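2-dehydropantoate 2-reductase (Enterococcus faecium, PDB 3WFI) acts as an NAD(H)-dependent D-mandelate dehydrogenase of the ketopantoate reductase family, interconverting D-2-hydroxy acids and the corresponding 2-oxo acids. Local coordinates at residues Asp111-Glu114 with Lys115-Met119; Lys161-Ala164 with Asp165-Glu169; Lys216-Ala219 with Thr220-Glu224; Lys227-Val231 with Glu232-Leu236. All blocks are in the same frame, centred on the assembly; numbering follows the deposited sequence.

Contact 1. Residues Asp111-Glu114 with Lys115-Met119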
loop_
_atom_site.group_PDB
_atom_site.type_symbol
_atom_site.label_atom_id
_atom_site.label_comp_id
_atom_site.label_asym_id
_atom_site.label_seq_id
_atom_site.Cartn_x
_atom_site.Cartn_y
_atom_site.Cartn_z
ATOM N N ASP B 111 22.803 -7.522 8.644
ATOM C CA ASP B 111 22.979 -8.049 7.281
ATOM C C ASP B 111 23.989 -7.215 6.480
ATOM O O ASP B 111 24.740 -7.751 5.689
ATOM C CB ASP B 111 21.635 -8.145 6.559
ATOM C CG ASP B 111 20.640 -9.029 7.314
ATOM O OD1 ASP B 111 21.076 -9.907 8.099
ATOM O OD2 ASP B 111 19.426 -8.820 7.162
ATOM N N ILE B 112 24.000 -5.906 6.684
ATOM C CA ILE B 112 25.046 -5.046 6.105
ATOM C C ILE B 112 26.395 -5.372 6.759
ATOM O O ILE B 112 27.374 -5.647 6.070
ATOM C CB ILE B 112 24.704 -3.556 6.301
ATOM C CG1 ILE B 112 23.433 -3.192 5.520
ATOM C CG2 ILE B 112 25.848 -2.676 5.844
ATOM C CD1 ILE B 112 22.740 -1.930 6.001
ATOM N N ILE B 113 26.424 -5.394 8.090
ATOM C CA ILE B 113 27.664 -5.640 8.838
ATOM C C ILE B 113 28.274 -7.010 8.475
ATOM O O ILE B 113 29.498 -7.134 8.306
ATOM C CB ILE B 113 27.432 -5.537 10.364
ATOM C CG1 ILE B 113 26.943 -4.124 10.738
ATOM C CG2 ILE B 113 28.715 -5.852 11.124
ATOM C CD1 ILE B 113 26.323 -4.017 12.105
ATOM N N GLU B 114 27.417 -8.020 8.313
ATOM C CA GLU B 114 27.857 -9.375 7.930
ATOM C C GLU B 114 28.691 -9.441 6.648
ATOM O O GLU B 114 29.477 -10.372 6.456
ATOM C CB GLU B 114 26.655 -10.318 7.788
ATOM C CG GLU B 114 27.047 -11.784 7.663
ATOM C CD GLU B 114 25.850 -12.703 7.533
ATOM O OE1 GLU B 114 24.883 -12.321 6.847
ATOM O OE2 GLU B 114 25.887 -13.806 8.122
ATOM N N LYS B 115 28.520 -8.469 5.763
ATOM C CA LYS B 115 29.333 -8.402 4.545
ATOM C C LYS B 115 30.812 -8.180 4.862
ATOM O O LYS B 115 31.675 -8.469 4.021
ATOM C CB LYS B 115 28.814 -7.301 3.608
ATOM C CG LYS B 115 27.448 -7.619 3.011
ATOM C CD LYS B 115 26.720 -6.414 2.414
ATOM C CE LYS B 115 25.299 -6.763 1.967
ATOM N NZ LYS B 115 24.537 -5.563 1.509
ATOM N N PHE B 116 31.097 -7.691 6.075
ATOM C CA PHE B 116 32.450 -7.254 6.473
ATOM C C PHE B 116 33.066 -8.066 7.600
ATOM O O PHE B 116 34.284 -8.179 7.675
ATOM C CB PHE B 116 32.405 -5.773 6.881
ATOM C CG PHE B 116 31.920 -4.871 5.786
ATOM C CD1 PHE B 116 32.814 -4.262 4.926
ATOM C CD2 PHE B 116 30.565 -4.648 5.603
ATOM C CE1 PHE B 116 32.365 -3.425 3.907
ATOM C CE2 PHE B 116 30.108 -3.814 4.589
ATOM C CZ PHE B 116 31.012 -3.208 3.735
ATOM N N VAL B 117 32.231 -8.589 8.498
ATOM C CA VAL B 117 32.683 -9.484 9.554
ATOM C C VAL B 117 31.672 -10.614 9.713
ATOM O O VAL B 117 30.476 -10.406 9.495
ATOM C CB VAL B 117 32.907 -8.758 10.913
ATOM C CG1 VAL B 117 33.802 -7.529 10.746
ATOM C CG2 VAL B 117 31.592 -8.366 11.553
ATOM N N PRO B 118 32.141 -11.819 10.088
ATOM C CA PRO B 118 31.184 -12.908 10.319
ATOM C C PRO B 118 30.229 -12.622 11.483
ATOM O O PRO B 118 30.564 -11.872 12.395
ATOM C CB PRO B 118 32.076 -14.101 10.650
ATOM C CG PRO B 118 33.360 -13.510 11.114
ATOM C CD PRO B 118 33.526 -12.245 10.331
ATOM N N MET B 119 29.057 -13.238 11.422
ATOM C CA MET B 119 28.011 -13.086 12.412
ATOM C C MET B 119 28.503 -13.345 13.837
ATOM O O MET B 119 28.089 -12.655 14.770
ATOM C CB MET B 119 26.855 -14.045 12.069
ATOM C CG MET B 119 25.538 -13.734 12.756
ATOM S SD MET B 119 24.940 -12.066 12.440
ATOM C CE MET B 119 24.672 -12.041 10.665
#
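Glu114 and Met119 meet where helix 109-113 gives way to the loop before strand 122-127, the chain having doubled back enough for the methionine methyl to lie against the glutamate. Followed outward, Glu114 CB stands 3.9 Å from Met119 CE and CG keeps much the same spacing. The carboxylate then closes in, Glu114 OE2 lying 3.3 Å from Met119 CE. The extended glutamate chain meets a folded one: Met119 is bent at both chi2 (57°) and chi3 (63°), which curls CE back onto the glutamate. At its tip, OE1 has a long, weak ion pair with Lys287.

The backbone turn that brings the two together is gripped at Ile113 O. Val117 N reaches Ile113 O in the carbonyl plane at 3.1 Å, while Phe116 N comes to that oxygen at 2.8 Å from above the plane. Ile112 O takes Lys115 N in the same way, from above its plane, and also meets the Phe116 ring at its edge, 3.4 Å from CD2. On the side facing strand 122-127, Ile113 CG2 and Val117 CG2 lie side by side at 3.8 Å, and both side chains pack on Ile122. Lys115 NZ is salt-bridged to Glu84, and Asp111 OD2 to Lys284. This is the C-terminal turn of a helix in a Rossmann-type beta-alpha-beta crossover, leading from helix 109-113 into strand 122-127.

Contact 2. Residues Lys161-Ala164 with Asp165-Glu169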
loop_
_atom_site.group_PDB
_atom_site.type_symbol
_atom_site.label_atom_id
_atom_site.label_comp_id
_atom_site.label_asym_id
_atom_site.label_seq_id
_atom_site.Cartn_x
_atom_site.Cartn_y
_atom_site.Cartn_z
ATOM N N LYS B 161 29.798 -11.107 27.361
ATOM C CA LYS B 161 29.972 -10.734 28.766
ATOM C C LYS B 161 31.330 -10.080 29.012
ATOM O O LYS B 161 31.419 -9.104 29.765
ATOM C CB LYS B 161 29.737 -11.933 29.694
ATOM C CG LYS B 161 28.261 -12.306 29.798
ATOM C CD LYS B 161 28.041 -13.641 30.492
ATOM C CE LYS B 161 26.581 -14.066 30.401
ATOM N NZ LYS B 161 26.347 -15.427 30.965
ATOM N N LYS B 162 32.380 -10.596 28.372
ATOM C CA LYS B 162 33.709 -9.971 28.453
ATOM C C LYS B 162 33.740 -8.590 27.816
ATOM O O LYS B 162 34.351 -7.662 28.350
ATOM C CB LYS B 162 34.760 -10.863 27.787
ATOM C CG LYS B 162 35.025 -12.135 28.564
ATOM C CD LYS B 162 36.178 -12.898 27.922
ATOM C CE LYS B 162 36.121 -14.380 28.244
ATOM N NZ LYS B 162 37.098 -15.121 27.408
ATOM N N LEU B 163 33.098 -8.455 26.661
ATOM C CA LEU B 163 32.977 -7.165 26.014
ATOM C C LEU B 163 32.287 -6.168 26.961
ATOM O O LEU B 163 32.753 -5.036 27.125
ATOM C CB LEU B 163 32.205 -7.301 24.704
ATOM C CG LEU B 163 31.956 -6.040 23.888
ATOM C CD1 LEU B 163 33.263 -5.290 23.680
ATOM C CD2 LEU B 163 31.295 -6.367 22.553
ATOM N N ALA B 164 31.205 -6.613 27.597
ATOM C CA ALA B 164 30.492 -5.773 28.555
ATOM C C ALA B 164 31.422 -5.375 29.700
ATOM O O ALA B 164 31.477 -4.200 30.061
ATOM C CB ALA B 164 29.253 -6.475 29.080
ATOM N N ASP B 165 32.177 -6.347 30.227
ATOM C CA ASP B 165 33.133 -6.091 31.317
ATOM C C ASP B 165 34.170 -5.061 30.905
ATOM O O ASP B 165 34.442 -4.123 31.653
ATOM C CB ASP B 165 33.832 -7.376 31.767
ATOM C CG ASP B 165 32.904 -8.320 32.518
ATOM O OD1 ASP B 165 31.855 -7.870 33.016
ATOM O OD2 ASP B 165 33.225 -9.529 32.608
ATOM N N LYS B 166 34.703 -5.212 29.695
ATOM C CA LYS B 166 35.715 -4.302 29.175
ATOM C C LYS B 166 35.181 -2.882 29.065
ATOM O O LYS B 166 35.867 -1.947 29.452
ATOM C CB LYS B 166 36.298 -4.808 27.840
ATOM C CG LYS B 166 37.272 -5.965 28.049
ATOM C CD LYS B 166 37.920 -6.469 26.762
ATOM C CE LYS B 166 37.158 -7.632 26.145
ATOM N NZ LYS B 166 37.960 -8.370 25.129
ATOM N N LEU B 167 33.961 -2.720 28.565
ATOM C CA LEU B 167 33.357 -1.392 28.487
ATOM C C LEU B 167 33.102 -0.845 29.888
ATOM O O LEU B 167 33.280 0.345 30.126
ATOM C CB LEU B 167 32.049 -1.400 27.694
ATOM C CG LEU B 167 31.967 -1.349 26.159
ATOM C CD1 LEU B 167 33.316 -1.400 25.469
ATOM C CD2 LEU B 167 31.009 -2.387 25.591
ATOM N N SER B 168 32.686 -1.712 30.806
ATOM C CA SER B 168 32.453 -1.305 32.202
ATOM C C SER B 168 33.724 -0.839 32.922
ATOM O O SER B 168 33.652 -0.004 33.823
ATOM C CB SER B 168 31.785 -2.423 32.995
ATOM O OG SER B 168 30.433 -2.579 32.600
ATOM N N GLU B 169 34.880 -1.353 32.510
ATOM C CA GLU B 169 36.147 -0.894 33.051
ATOM C C GLU B 169 36.402 0.570 32.731
ATOM O O GLU B 169 37.189 1.216 33.416
ATOM C CB GLU B 169 37.303 -1.742 32.529
ATOM C CG GLU B 169 37.354 -3.121 33.153
ATOM C CD GLU B 169 38.331 -4.040 32.460
ATOM O OE1 GLU B 169 39.233 -3.539 31.748
ATOM O OE2 GLU B 169 38.194 -5.266 32.632
#
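Leu163 and Leu167, one helical turn apart, touch through branch carbons: Leu167 CD2 lies 4.1 Å from Leu163 CG and is equally close to CD1. Leu167 CD2 also leans over the backbone, 3.5 Å from Leu163 O. Leu167 reaches this position with an almost eclipsed chi2 of 5°, which suggests some strain in its branch. On the more polar flank, Lys166 folds over the turn before it. A bend at chi3 (-93°) carries Lys166 CE back to 3.6 Å from Lys162 O and alongside the root of the Lys162 side chain. Asp165 also turns back, setting its CG 3.2 Å from Lys161 O; carboxylate and carbonyl bring only acceptors to this approach, so it is a close contact without a hydrogen bond.

What fixes these positions is the regular alpha-helical backbone. Leu167 N bonds to Leu163 O at 3.0 Å and Ser168 N to Ala164 O at 2.9 Å, with Asp165 and Lys166 donating in the same fashion to Lys161 and Lys162.

Further out, the helix is tied to what follows it. Ser168 OG is hydrogen-bonded to Ala174 N at the start of the next strand, Lys161 makes a cation-pi contact with Phe176 in that strand, and Leu167 packs on Leu172 in the intervening loop. Lys166 meanwhile rests on Met1. Helix 157-168 is the connecting helix of a beta-alpha-beta crossover between the parallel strands 147-151 and 174-176, at one margin of the Rossmann-type sheet.

Contact 3. Residues Lys216-Ala219 with Thr220-Glu224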
loop_
_atom_site.group_PDB
_atom_site.type_symbol
_atom_site.label_atom_id
_atom_site.label_comp_id
_atom_site.label_asym_id
_atom_site.label_seq_id
_atom_site.Cartn_x
_atom_site.Cartn_y
_atom_site.Cartn_z
ATOM N N LYS B 216 -6.083 -4.610 11.157
ATOM C CA LYS B 216 -5.734 -5.599 10.171
ATOM C C LYS B 216 -4.365 -5.293 9.544
ATOM O O LYS B 216 -3.547 -6.192 9.349
ATOM C CB LYS B 216 -6.812 -5.705 9.102
ATOM C CG LYS B 216 -6.415 -6.538 7.889
ATOM C CD LYS B 216 -6.171 -8.006 8.252
ATOM C CE LYS B 216 -6.137 -8.898 7.013
ATOM N NZ LYS B 216 -5.125 -8.439 6.035
ATOM N N MET B 217 -4.121 -4.038 9.216
ATOM C CA MET B 217 -2.867 -3.681 8.530
ATOM C C MET B 217 -1.666 -3.863 9.468
ATOM O O MET B 217 -0.636 -4.409 9.079
ATOM C CB MET B 217 -2.945 -2.252 8.003
ATOM C CG MET B 217 -3.948 -2.105 6.867
ATOM S SD MET B 217 -3.970 -0.470 6.093
ATOM C CE MET B 217 -4.650 0.526 7.437
ATOM N N VAL B 218 -1.828 -3.420 10.706
ATOM C CA VAL B 218 -0.800 -3.593 11.726
ATOM C C VAL B 218 -0.543 -5.092 11.964
ATOM O O VAL B 218 0.600 -5.526 11.958
ATOM C CB VAL B 218 -1.172 -2.857 13.047
ATOM C CG1 VAL B 218 -0.255 -3.271 14.202
ATOM C CG2 VAL B 218 -1.113 -1.347 12.836
ATOM N N ALA B 219 -1.608 -5.871 12.152
ATOM C CA ALA B 219 -1.474 -7.292 12.447
ATOM C C ALA B 219 -0.767 -8.033 11.340
ATOM O O ALA B 219 0.085 -8.898 11.603
ATOM C CB ALA B 219 -2.831 -7.924 12.708
ATOM N N THR B 220 -1.117 -7.704 10.094
ATOM C CA THR B 220 -0.511 -8.361 8.947
ATOM C C THR B 220 0.984 -8.056 8.886
ATOM O O THR B 220 1.799 -8.960 8.651
ATOM C CB THR B 220 -1.203 -7.935 7.630
ATOM O OG1 THR B 220 -2.601 -8.227 7.710
ATOM C CG2 THR B 220 -0.632 -8.668 6.438
ATOM N N ILE B 221 1.348 -6.793 9.080
ATOM C CA ILE B 221 2.758 -6.398 9.031
ATOM C C ILE B 221 3.557 -7.063 10.153
ATOM O O ILE B 221 4.647 -7.603 9.914
ATOM C CB ILE B 221 2.933 -4.862 9.061
ATOM C CG1 ILE B 221 2.442 -4.262 7.755
ATOM C CG2 ILE B 221 4.399 -4.480 9.283
ATOM C CD1 ILE B 221 2.092 -2.783 7.852
ATOM N N VAL B 222 3.014 -7.059 11.367
ATOM C CA VAL B 222 3.723 -7.646 12.505
ATOM C C VAL B 222 3.957 -9.145 12.275
ATOM O O VAL B 222 5.010 -9.678 12.618
ATOM C CB VAL B 222 2.976 -7.400 13.831
ATOM C CG1 VAL B 222 3.578 -8.219 14.955
ATOM C CG2 VAL B 222 3.008 -5.926 14.191
ATOM N N ASN B 223 2.991 -9.817 11.652
ATOM C CA ASN B 223 3.171 -11.234 11.338
ATOM C C ASN B 223 4.286 -11.491 10.357
ATOM O O ASN B 223 4.989 -12.487 10.465
ATOM C CB ASN B 223 1.864 -11.869 10.875
ATOM C CG ASN B 223 1.091 -12.431 12.023
ATOM O OD1 ASN B 223 1.436 -13.487 12.550
ATOM N ND2 ASN B 223 0.042 -11.748 12.419
ATOM N N GLU B 224 4.475 -10.579 9.411
ATOM C CA GLU B 224 5.598 -10.676 8.488
ATOM C C GLU B 224 6.932 -10.518 9.234
ATOM O O GLU B 224 7.842 -11.331 9.063
ATOM C CB GLU B 224 5.476 -9.642 7.351
ATOM C CG GLU B 224 4.280 -9.879 6.444
ATOM C CD GLU B 224 4.199 -8.929 5.262
ATOM O OE1 GLU B 224 5.074 -8.048 5.127
ATOM O OE2 GLU B 224 3.224 -9.049 4.488
#
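Thr220 locks onto Lys216 through both its backbone and its hydroxyl. Thr220 OG1 donates to Lys216 O at 2.8 Å, while Thr220 N reaches the same oxygen at 3.0 Å from the other face of the carbonyl plane. The hydroxyl lies beside the backbone N, anti to the carbonyl carbon (chi1 -57°), and this rotation brings it over the preceding turn. It is an acceptor as well: the lysine chain, bent at chi2 and chi4, crosses the threonine and delivers Lys216 NZ to within 3.0 Å of Thr220 OG1. NZ also forms a salt bridge with Glu300 of the second subunit, so the ammonium joins the helix to the dimer partner.

A similar double grip recurs one turn on. Asn223 N and ND2 approach Ala219 O from opposite faces, the side-chain ND2 of Asn223 at 3.0 Å from Ala219 O with an N-H...O angle of 151°. Helix 214-231, to which all these residues belong, is part of the all-helical C-terminal half of the ketopantoate reductase fold, and its apolar face is covered by neighbouring helices.

There the side-chain packing within the helix is looser: Val218 CG1 and Val222 CG2 come no closer than 4.2 Å, and both valines turn to helix 238-246, meeting Cys245 and Val241. Closer contacts run to backbone oxygens, with Val222 CG2 3.3 Å from Val218 O and Ile221 CD1 3.4 Å from Met217 O. Ile221 packs on Tyr294, and the buried Glu224 carboxylate accepts from Tyr294 N and Cys295 N in the first turn of helix 293-308.

Contact 4. Residues Lys227-Val231 with Glu232-Leu236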
loop_
_atom_site.group_PDB
_atom_site.type_symbol
_atom_site.label_atom_id
_atom_site.label_comp_id
_atom_site.label_asym_id
_atom_site.label_seq_id
_atom_site.Cartn_x
_atom_site.Cartn_y
_atom_site.Cartn_z
ATOM N N LYS B 227 7.494 -13.792 11.261
ATOM C CA LYS B 227 7.892 -14.941 10.440
ATOM C C LYS B 227 9.375 -14.895 10.107
ATOM O O LYS B 227 10.074 -15.905 10.181
ATOM C CB LYS B 227 7.076 -15.008 9.143
ATOM C CG LYS B 227 5.777 -15.758 9.259
ATOM C CD LYS B 227 5.068 -15.910 7.913
ATOM C CE LYS B 227 3.687 -16.559 8.092
ATOM N NZ LYS B 227 2.704 -15.730 8.860
ATOM N N VAL B 228 9.852 -13.708 9.758
ATOM C CA VAL B 228 11.249 -13.492 9.465
ATOM C C VAL B 228 12.110 -13.630 10.742
ATOM O O VAL B 228 13.170 -14.280 10.718
ATOM C CB VAL B 228 11.413 -12.122 8.763
ATOM C CG1 VAL B 228 12.810 -11.580 8.876
ATOM C CG2 VAL B 228 10.984 -12.254 7.301
ATOM N N ALA B 229 11.641 -13.069 11.850
ATOM C CA ALA B 229 12.332 -13.179 13.154
ATOM C C ALA B 229 12.452 -14.634 13.626
ATOM O O ALA B 229 13.489 -15.037 14.159
ATOM C CB ALA B 229 11.628 -12.336 14.202
ATOM N N ALA B 230 11.404 -15.427 13.396
ATOM C CA ALA B 230 11.428 -16.845 13.759
ATOM C C ALA B 230 12.551 -17.621 13.045
ATOM O O ALA B 230 13.170 -18.503 13.630
ATOM C CB ALA B 230 10.077 -17.490 13.486
ATOM N N VAL B 231 12.817 -17.281 11.791
ATOM C CA VAL B 231 13.940 -17.869 11.053
ATOM C C VAL B 231 15.251 -17.551 11.767
ATOM O O VAL B 231 16.158 -18.379 11.820
ATOM C CB VAL B 231 14.001 -17.363 9.595
ATOM C CG1 VAL B 231 15.228 -17.926 8.873
ATOM C CG2 VAL B 231 12.731 -17.733 8.838
ATOM N N GLU B 232 15.344 -16.367 12.347
ATOM C CA GLU B 232 16.535 -15.966 13.102
ATOM C C GLU B 232 16.444 -16.341 14.604
ATOM O O GLU B 232 17.137 -15.763 15.430
ATOM C CB GLU B 232 16.773 -14.469 12.906
ATOM C CG GLU B 232 16.937 -14.121 11.430
ATOM C CD GLU B 232 16.966 -12.649 11.123
ATOM O OE1 GLU B 232 16.585 -11.829 11.989
ATOM O OE2 GLU B 232 17.361 -12.313 9.982
ATOM N N LYS B 233 15.598 -17.325 14.923
ATOM C CA LYS B 233 15.489 -17.905 16.263
ATOM C C LYS B 233 14.964 -16.920 17.286
ATOM O O LYS B 233 15.266 -17.043 18.471
ATOM C CB LYS B 233 16.835 -18.477 16.745
ATOM C CG LYS B 233 17.569 -19.333 15.724
ATOM C CD LYS B 233 16.727 -20.510 15.272
ATOM C CE LYS B 233 17.484 -21.402 14.287
ATOM N NZ LYS B 233 16.521 -22.212 13.497
ATOM N N ILE B 234 14.167 -15.959 16.832
ATOM C CA ILE B 234 13.532 -15.009 17.719
ATOM C C ILE B 234 12.020 -15.196 17.605
ATOM O O ILE B 234 11.445 -14.995 16.538
ATOM C CB ILE B 234 13.884 -13.563 17.329
ATOM C CG1 ILE B 234 15.404 -13.296 17.503
ATOM C CG2 ILE B 234 13.026 -12.601 18.152
ATOM C CD1 ILE B 234 15.831 -12.972 18.925
ATOM N N GLU B 235 11.381 -15.573 18.700
ATOM C CA GLU B 235 9.969 -15.906 18.685
ATOM C C GLU B 235 9.154 -14.801 19.334
ATOM O O GLU B 235 8.992 -14.759 20.547
ATOM C CB GLU B 235 9.782 -17.266 19.353
ATOM C CG GLU B 235 8.384 -17.823 19.211
ATOM C CD GLU B 235 8.212 -19.196 19.864
ATOM O OE1 GLU B 235 9.202 -19.756 20.392
ATOM O OE2 GLU B 235 7.081 -19.723 19.827
ATOM N N LEU B 236 8.660 -13.875 18.512
ATOM C CA LEU B 236 7.874 -12.746 19.016
ATOM C C LEU B 236 6.522 -13.189 19.546
ATOM O O LEU B 236 5.882 -14.058 18.977
ATOM C CB LEU B 236 7.659 -11.692 17.924
ATOM C CG LEU B 236 8.913 -11.015 17.355
ATOM C CD1 LEU B 236 8.529 -10.034 16.262
ATOM C CD2 LEU B 236 9.687 -10.321 18.455
HETATM O O HOH W 1 15.975 -21.138 11.062
#
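Ala229 O accepts Ile234 N at 2.9 Å, a bond that spans five residues and closes the end of helix 214-231. The amide arrives from above the carbonyl plane with an N-H...O angle of 157°. A second bond, spanning three residues, joins Lys233 N to Ala230 O at 3.0 Å, its donor standing still further out of the plane. The pair defines a Schellman motif, with Lys233 as the C-prime residue: its positive phi of 66° takes the chain into the left-handed region and turns it off the helix. The apolar partner of the motif is present too, Ala229 CB lying 4.0 Å from Ile234 CB, with Leu236 CG a little beyond.

Glu232, the first residue to leave helical geometry, donates only weakly from its N to Val228 O. The Glu232 side chain runs out extended, its CG 3.8 Å from Val228 O, and its carboxylate is gripped by three groups: OE1 is hydrogen-bonded to Tyr185 OH, and OE2 is salt-bridged to Lys284 NZ and hydrogen-bonded to Tyr288 OH. The lysine would be expected to favour the ionised carboxylate.

On the solvent side, Lys233 bends at chi2 and carries NZ back toward the helix end. A water bridges the gap, donating to Val231 O at 2.9 Å and accepting from Lys233 NZ at 2.7 Å.

Overall arrangement
Contacts 1 and 2 belong to the Rossmann-type half, on helices 109-113 and 157-168, whereas contacts 3 and 4 occupy successive parts of helix 214-231 in the C-terminal half. All four are partly buried, with more exposed residues in contacts 2 and 4. Contacts 2 and 3 combine regular helical bonding with a buried apolar flank and a polar one; contacts 1 and 4 are helix ends, where i to i+3 bonds, joined in contact 4 by an i to i+5 bond, turn the chain away. Of the contacts in different halves, 1 and 4 lie closest, about 5 Å at the nearest atoms: Asp111 and Glu232 both pair with Lys284. Contact 3 alone reaches the second subunit.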